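Local coordinates for protein Afp2 (Serratia entomophila, PDB 6RBN) that probably forms part of the contractile sheath that surrounds the inner tube of the anti-feeding prophage, a phage-tail-like injection system, at residues K44-F49 and V94-D99; N89-V94 and T117-Q122; G107-T112 and M147-T152. All blocks are in the same frame, centred on the assembly; numbering follows the deposited sequence.

Contact 1: residues K44-F49 and V94-D99; sequences KPIQVF and VAQYDD
Ile-46 lays its CG2 and CD1 methyl groups against the outer end of the Tyr-97 ring, the two side chains reaching for each other from opposite directions. CG2 of Ile-46 lies 3.7 Å from CE2 of Tyr-97 and also touches CZ and the hydroxyl oxygen. CD1 of Ile-46 stands 3.7 Å from CE2 of Tyr-97 as well, and both branches reach this ring carbon obliquely. In Ile-46 the first torsion (chi1 -62°) turns CG2 away from the backbone N and swings CG1, with CD1 beyond it, to the N side. Contact with the helix is made entirely by side chains, since the nearest CA atoms, those of Ile-46 and Tyr-97, are 10.1 Å apart. Gln-96 adds a looser touch, its OE1 4.4 Å from CD1 of Ile-46. Next along the strand, Gln-47 points away and hydrogen-bonds through NE2 to Tyr-59.

Tyr-97 has further neighbours: its ring meets that of Tyr-83, on the adjoining strand 82-86, and Arg-305 of a neighbouring Afp3 chain packs on it. The carbonyl of Gln-96 accepts a hydrogen bond from the same arginine of Afp3, which places the end of helix 90-97 at an interface with Afp3, probably another sheath subunit. Just beyond, Asp-98 has positive phi and takes the chain out of the helix. The arrangement is that of a helix end meeting, mainly through one tyrosine, a strand at the edge (within this chain) of the mixed sheet of an alpha/beta domain, with strand 46-49 paired antiparallel to 82-86.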
# COMPACT_ATOMS: atom_id res chain seq x y z
N LYS C 44 -23.65 85.39 -45.49
CA LYS C 44 -23.18 84.04 -45.19
C LYS C 44 -23.70 83.08 -46.25
O LYS C 44 -24.91 83.06 -46.52
CB LYS C 44 -23.67 83.61 -43.81
CG LYS C 44 -23.00 84.33 -42.65
CD LYS C 44 -23.66 83.98 -41.32
CE LYS C 44 -22.96 82.82 -40.61
NZ LYS C 44 -23.20 81.49 -41.25
N PRO C 45 -22.84 82.28 -46.88
CA PRO C 45 -23.32 81.37 -47.92
C PRO C 45 -24.07 80.17 -47.37
O PRO C 45 -24.97 79.65 -48.03
CB PRO C 45 -22.03 80.96 -48.64
CG PRO C 45 -20.97 81.10 -47.61
CD PRO C 45 -21.37 82.27 -46.75
N ILE C 46 -23.70 79.71 -46.18
CA ILE C 46 -24.34 78.57 -45.53
C ILE C 46 -24.69 78.99 -44.10
O ILE C 46 -23.81 79.44 -43.36
CB ILE C 46 -23.43 77.33 -45.51
CG1 ILE C 46 -23.10 76.86 -46.92
CG2 ILE C 46 -24.09 76.20 -44.74
CD1 ILE C 46 -21.98 75.85 -46.98
N GLN C 47 -25.96 78.84 -43.73
CA GLN C 47 -26.39 79.17 -42.38
C GLN C 47 -27.42 78.16 -41.90
O GLN C 47 -28.17 77.58 -42.69
CB GLN C 47 -26.94 80.60 -42.32
CG GLN C 47 -28.06 80.89 -43.28
CD GLN C 47 -28.45 82.35 -43.27
OE1 GLN C 47 -27.95 83.13 -42.46
NE2 GLN C 47 -29.34 82.74 -44.18
N VAL C 48 -27.43 77.95 -40.58
CA VAL C 48 -28.10 76.82 -39.94
C VAL C 48 -29.19 77.35 -39.03
O VAL C 48 -28.92 78.19 -38.16
CB VAL C 48 -27.10 75.96 -39.14
CG1 VAL C 48 -27.81 74.79 -38.48
CG2 VAL C 48 -25.95 75.51 -40.01
N PHE C 49 -30.41 76.85 -39.21
CA PHE C 49 -31.58 77.30 -38.46
C PHE C 49 -32.24 76.10 -37.81
O PHE C 49 -32.74 75.22 -38.51
CB PHE C 49 -32.56 78.02 -39.39
CG PHE C 49 -32.06 79.34 -39.88
CD1 PHE C 49 -31.25 80.13 -39.08
CD2 PHE C 49 -32.34 79.76 -41.16
CE1 PHE C 49 -30.78 81.34 -39.54
CE2 PHE C 49 -31.86 80.96 -41.62
CZ PHE C 49 -31.08 81.75 -40.81
N VAL C 94 -23.69 69.83 -49.23
CA VAL C 94 -24.07 68.43 -49.10
C VAL C 94 -22.85 67.59 -48.75
O VAL C 94 -22.91 66.68 -47.91
CB VAL C 94 -24.77 67.95 -50.38
CG1 VAL C 94 -25.05 66.47 -50.33
CG2 VAL C 94 -26.07 68.70 -50.56
N ALA C 95 -21.71 67.90 -49.36
CA ALA C 95 -20.49 67.15 -49.12
C ALA C 95 -19.82 67.48 -47.79
O ALA C 95 -18.93 66.73 -47.37
CB ALA C 95 -19.51 67.38 -50.27
N GLN C 96 -20.21 68.56 -47.12
CA GLN C 96 -19.57 68.97 -45.88
C GLN C 96 -20.37 68.67 -44.62
O GLN C 96 -19.79 68.35 -43.59
CB GLN C 96 -19.26 70.47 -45.90
CG GLN C 96 -18.15 70.87 -46.84
CD GLN C 96 -17.92 72.36 -46.85
OE1 GLN C 96 -18.63 73.11 -46.18
NE2 GLN C 96 -16.94 72.80 -47.62
N TYR C 97 -21.70 68.78 -44.67
CA TYR C 97 -22.48 68.82 -43.44
C TYR C 97 -23.14 67.49 -43.07
O TYR C 97 -23.74 67.42 -42.00
CB TYR C 97 -23.52 69.93 -43.51
CG TYR C 97 -22.90 71.29 -43.36
CD1 TYR C 97 -22.63 71.81 -42.10
CD2 TYR C 97 -22.53 72.04 -44.46
CE1 TYR C 97 -22.04 73.04 -41.94
CE2 TYR C 97 -21.94 73.27 -44.32
CZ TYR C 97 -21.69 73.77 -43.06
OH TYR C 97 -21.10 75.00 -42.91
N ASP C 98 -23.10 66.48 -43.95
CA ASP C 98 -23.27 65.06 -43.62
C ASP C 98 -24.69 64.69 -43.15
O ASP C 98 -25.00 63.52 -42.94
CB ASP C 98 -22.25 64.66 -42.54
CG ASP C 98 -21.98 63.17 -42.49
OD1 ASP C 98 -22.44 62.42 -43.38
OD2 ASP C 98 -21.30 62.73 -41.54
N ASP C 99 -25.57 65.68 -43.03
CA ASP C 99 -26.85 65.51 -42.38
C ASP C 99 -28.00 65.71 -43.35
O ASP C 99 -29.14 65.40 -43.00
CB ASP C 99 -26.97 66.51 -41.22
CG ASP C 99 -27.94 66.08 -40.16
OD1 ASP C 99 -28.51 64.97 -40.26
OD2 ASP C 99 -28.15 66.85 -39.20

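Contact 2: residues N89-V94 and T117-Q122; sequences NIADAV and TTVVGQ
Two helices lying side by side in the alpha/beta domain of the sheath protein meet here: helix 90-97, which follows strand 82-86, and helix 112-122, which follows strand 102-105. The nearest CA atoms, those of Ala-91 and Val-119, are 6.1 Å apart, a close approach to which the small side chain of Ala-91 is well suited. Val-119 makes the contact from its side, its CG1 methyl pressing on the backbone of the first helix as well as on its side chains. CG1 of Val-119 lies 3.8 Å from CA of Ala-91 and equally far from the carbonyl oxygen of Ala-91, closer than the 4.1 Å that separates this methyl from CB of Ala-91. One turn on, CB of Val-94 is 4.3 Å from CG1 of Val-119, so a single branch of valine spans the step from Ala-91 to Val-94. A first torsion of -60° sends CG1 of Val-119 to the side of its own backbone N, opposite the carbonyl carbon, and so out toward the partner helix. The side chains that meet are all apolar, and the contact is largely buried.

Ile-90, Ala-93 and Val-94 carry the packing inward to the sheet: all three touch Leu-31 of strand 30-34, and the first two also reach Val-85 of strand 82-86. Tyr-124 packs on Val-94 and Ile-126 on Val-119, joining both helices to the segment that leads into strand 127-129. Gln-122 packs on Glu-309 of a neighbouring Afp3 chain. Thr-118, beside Val-119, turns its hydroxyl back into its own helix, where OG1 hydrogen-bonds to the carbonyl oxygen of Thr-114.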
# COMPACT_ATOMS: atom_id res chain seq x y z
N ASN C 89 -23.38 77.07 -54.05
CA ASN C 89 -22.65 76.36 -53.02
C ASN C 89 -23.38 75.12 -52.52
O ASN C 89 -22.98 74.58 -51.48
CB ASN C 89 -22.35 77.28 -51.84
CG ASN C 89 -21.37 78.37 -52.19
OD1 ASN C 89 -20.38 78.14 -52.88
ND2 ASN C 89 -21.64 79.58 -51.72
N ILE C 90 -24.43 74.67 -53.20
CA ILE C 90 -25.20 73.56 -52.65
C ILE C 90 -24.49 72.23 -52.88
O ILE C 90 -24.74 71.27 -52.15
CB ILE C 90 -26.64 73.55 -53.21
CG1 ILE C 90 -26.73 73.12 -54.68
CG2 ILE C 90 -27.26 74.91 -53.10
CD1 ILE C 90 -27.22 71.69 -54.88
N ALA C 91 -23.60 72.16 -53.87
CA ALA C 91 -22.80 70.96 -54.06
C ALA C 91 -21.73 70.81 -53.00
O ALA C 91 -21.28 69.70 -52.73
CB ALA C 91 -22.16 70.97 -55.45
N ASP C 92 -21.32 71.92 -52.38
CA ASP C 92 -20.33 71.85 -51.31
C ASP C 92 -20.98 71.54 -49.97
O ASP C 92 -20.42 70.79 -49.17
CB ASP C 92 -19.57 73.17 -51.22
CG ASP C 92 -18.70 73.42 -52.43
OD1 ASP C 92 -18.24 72.43 -53.04
OD2 ASP C 92 -18.48 74.60 -52.77
N ALA C 93 -22.17 72.09 -49.72
CA ALA C 93 -22.80 71.96 -48.41
C ALA C 93 -23.30 70.54 -48.17
O ALA C 93 -23.34 70.08 -47.02
CB ALA C 93 -23.95 72.94 -48.28
N VAL C 94 -23.69 69.83 -49.23
CA VAL C 94 -24.07 68.43 -49.10
C VAL C 94 -22.85 67.59 -48.75
O VAL C 94 -22.91 66.68 -47.91
CB VAL C 94 -24.77 67.95 -50.38
CG1 VAL C 94 -25.05 66.47 -50.33
CG2 VAL C 94 -26.07 68.70 -50.56
N THR C 117 -27.15 67.12 -60.06
CA THR C 117 -26.55 65.98 -60.75
C THR C 117 -25.08 65.78 -60.42
O THR C 117 -24.53 64.73 -60.76
CB THR C 117 -26.74 66.14 -62.26
OG1 THR C 117 -26.25 64.97 -62.92
CG2 THR C 117 -25.99 67.35 -62.76
N THR C 118 -24.43 66.76 -59.78
CA THR C 118 -23.07 66.56 -59.31
C THR C 118 -23.04 65.65 -58.09
O THR C 118 -22.32 64.65 -58.06
CB THR C 118 -22.43 67.91 -58.99
OG1 THR C 118 -22.37 68.71 -60.18
CG2 THR C 118 -21.02 67.72 -58.45
N VAL C 119 -23.85 65.97 -57.07
CA VAL C 119 -23.82 65.21 -55.83
C VAL C 119 -24.51 63.85 -55.96
O VAL C 119 -24.30 62.98 -55.12
CB VAL C 119 -24.45 66.00 -54.67
CG1 VAL C 119 -23.68 67.29 -54.45
CG2 VAL C 119 -25.90 66.30 -54.95
N VAL C 120 -25.33 63.65 -57.00
CA VAL C 120 -25.91 62.34 -57.23
C VAL C 120 -24.88 61.39 -57.84
O VAL C 120 -24.76 60.24 -57.41
CB VAL C 120 -27.17 62.48 -58.11
CG1 VAL C 120 -27.65 61.12 -58.59
CG2 VAL C 120 -28.27 63.14 -57.32
N GLY C 121 -24.11 61.87 -58.82
CA GLY C 121 -23.05 61.06 -59.39
C GLY C 121 -21.92 60.79 -58.42
O GLY C 121 -21.21 59.79 -58.56
N GLN C 122 -21.74 61.66 -57.43
CA GLN C 122 -20.82 61.38 -56.34
C GLN C 122 -21.42 60.45 -55.29
O GLN C 122 -20.67 59.78 -54.57
CB GLN C 122 -20.38 62.70 -55.70
CG GLN C 122 -19.52 63.54 -56.62
CD GLN C 122 -19.21 64.91 -56.06
OE1 GLN C 122 -19.73 65.30 -55.02
NE2 GLN C 122 -18.38 65.66 -56.77

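Contact 3: residues G107-T112 and M147-T152; sequences GTDTTT and MEEYPT
Glu-149 extends its carboxylate across to the loop 107-112, where OE1 meets the side chains of two successive residues. OE1 of Glu-149 is 4.4 Å from OD2 of Asp-109, and this loose approach brings two like charges together. The proximity of the Asp-109 and Glu-149 carboxylates would tend to raise the proton affinity of one or both, although Asp-109 is exposed and water could screen the charges. The neighbouring methyl CG2 of Thr-110 lies 4.4 Å from OE1 of Glu-149, a light touch. The backbones stay apart, with 7.5 Å between CA of Thr-110 and CA of Glu-149.

Each side is set by its own loop. Thr-110 has positive phi, and its first torsion of 67° turns OG1 back onto the preceding residue, where it donates a hydrogen bond of 2.6 Å to the carbonyl oxygen of Asp-109. The hydroxyl approaches from above the carbonyl plane, the C=O···O angle being 98°. On the other side, CG of Glu-149 rests over one face of the next residue's ring, 3.7 Å above the plane of Tyr-150 and displaced toward its rim.

Further out, Lys-220 NZ hydrogen-bonds to the carbonyl oxygens of both Met-147 and Tyr-150, bridging the ends of the turn that carries Glu-149. Gly-107 N is bonded to OD2 of Asp-131, just past strand 127-129. The contact joins two surface loops of the alpha/beta domain, one running from strand 102-105 into helix 112-122, the other from helix 143-146 to strand 156-157, at one edge of the sheet within this chain.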
# COMPACT_ATOMS: atom_id res chain seq x y z
N GLY C 107 -37.79 77.92 -55.39
CA GLY C 107 -37.93 78.90 -56.45
C GLY C 107 -36.64 79.11 -57.21
O GLY C 107 -36.24 80.25 -57.46
N THR C 108 -35.97 78.02 -57.58
CA THR C 108 -34.64 78.09 -58.15
C THR C 108 -34.52 77.04 -59.25
O THR C 108 -35.00 75.92 -59.09
CB THR C 108 -33.58 77.84 -57.07
OG1 THR C 108 -33.82 78.70 -55.95
CG2 THR C 108 -32.22 78.16 -57.59
N ASP C 109 -33.90 77.42 -60.37
CA ASP C 109 -33.77 76.50 -61.49
C ASP C 109 -32.47 76.75 -62.24
O ASP C 109 -31.88 77.83 -62.15
CB ASP C 109 -34.98 76.61 -62.44
CG ASP C 109 -35.23 78.03 -62.92
OD1 ASP C 109 -34.56 78.98 -62.45
OD2 ASP C 109 -36.11 78.21 -63.78
N THR C 110 -32.01 75.70 -62.94
CA THR C 110 -30.90 75.65 -63.91
C THR C 110 -29.52 75.86 -63.29
O THR C 110 -28.51 75.79 -64.00
CB THR C 110 -31.09 76.64 -65.07
OG1 THR C 110 -31.01 77.99 -64.60
CG2 THR C 110 -32.43 76.41 -65.77
N THR C 111 -29.45 76.10 -61.99
CA THR C 111 -28.20 76.14 -61.24
C THR C 111 -28.21 75.14 -60.10
O THR C 111 -27.19 74.49 -59.84
CB THR C 111 -27.96 77.56 -60.71
OG1 THR C 111 -28.01 78.49 -61.79
CG2 THR C 111 -26.59 77.67 -60.04
N THR C 112 -29.35 74.99 -59.43
CA THR C 112 -29.56 73.86 -58.55
C THR C 112 -29.56 72.55 -59.34
O THR C 112 -29.06 71.54 -58.85
CB THR C 112 -30.88 74.04 -57.79
OG1 THR C 112 -30.82 75.26 -57.05
CG2 THR C 112 -31.14 72.91 -56.81
N MET C 147 -41.13 69.27 -69.74
CA MET C 147 -40.29 68.54 -68.80
C MET C 147 -38.85 68.39 -69.30
O MET C 147 -38.17 67.43 -68.94
CB MET C 147 -40.88 67.17 -68.53
CG MET C 147 -42.30 67.21 -68.00
SD MET C 147 -42.41 68.14 -66.48
CE MET C 147 -41.51 67.05 -65.40
N GLU C 148 -38.37 69.31 -70.13
CA GLU C 148 -37.07 69.15 -70.75
C GLU C 148 -35.94 69.83 -69.98
O GLU C 148 -34.77 69.56 -70.29
CB GLU C 148 -37.09 69.67 -72.19
CG GLU C 148 -37.32 71.15 -72.31
CD GLU C 148 -37.39 71.60 -73.76
OE1 GLU C 148 -37.27 70.74 -74.65
OE2 GLU C 148 -37.58 72.81 -74.00
N GLU C 149 -36.24 70.69 -69.02
CA GLU C 149 -35.19 71.31 -68.22
C GLU C 149 -34.81 70.49 -67.00
O GLU C 149 -33.85 70.85 -66.31
CB GLU C 149 -35.62 72.71 -67.76
CG GLU C 149 -36.76 72.71 -66.77
CD GLU C 149 -37.13 74.10 -66.31
OE1 GLU C 149 -36.50 75.07 -66.78
OE2 GLU C 149 -38.05 74.23 -65.48
N TYR C 150 -35.51 69.44 -66.72
CA TYR C 150 -35.34 68.65 -65.51
C TYR C 150 -34.43 67.46 -65.77
O TYR C 150 -34.34 66.97 -66.90
CB TYR C 150 -36.69 68.17 -65.01
CG TYR C 150 -37.62 69.30 -64.66
CD1 TYR C 150 -37.46 70.01 -63.49
CD2 TYR C 150 -38.64 69.67 -65.52
CE1 TYR C 150 -38.30 71.05 -63.17
CE2 TYR C 150 -39.48 70.71 -65.22
CZ TYR C 150 -39.31 71.39 -64.04
OH TYR C 150 -40.15 72.43 -63.73
N PRO C 151 -33.74 66.97 -64.73
CA PRO C 151 -32.92 65.76 -64.90
C PRO C 151 -33.75 64.49 -65.11
O PRO C 151 -34.97 64.51 -64.99
CB PRO C 151 -32.13 65.69 -63.59
CG PRO C 151 -32.11 67.08 -63.08
CD PRO C 151 -33.43 67.66 -63.47
N THR C 152 -33.08 63.39 -65.42
CA THR C 152 -33.74 62.11 -65.62
C THR C 152 -33.36 61.14 -64.50
O THR C 152 -33.60 59.93 -64.58
CB THR C 152 -33.39 61.55 -67.01
OG1 THR C 152 -33.32 62.64 -67.93
CG2 THR C 152 -34.49 60.63 -67.54

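Overall arrangement
From the N terminus, strand 46-49 comes first, and contact 1 closes the loop that runs from it through strand 82-86 to the end of helix 90-97. Contact 2 starts inside that loop and ends beyond it, on helix 112-122, so the two cross; they share Val-94 and touch where CD1 of Ile-46 lies 3.7 Å from CB of Ala-93. Contact 3 opens after contact 1 has closed and before contact 2 closes, crossing the latter and reaching on to 147-152. Its centre lies about 14 Å from that of contact 2. Together they tie an edge strand of the mixed sheet to helix 90-97, that helix to 112-122, and two nearby loops to each other.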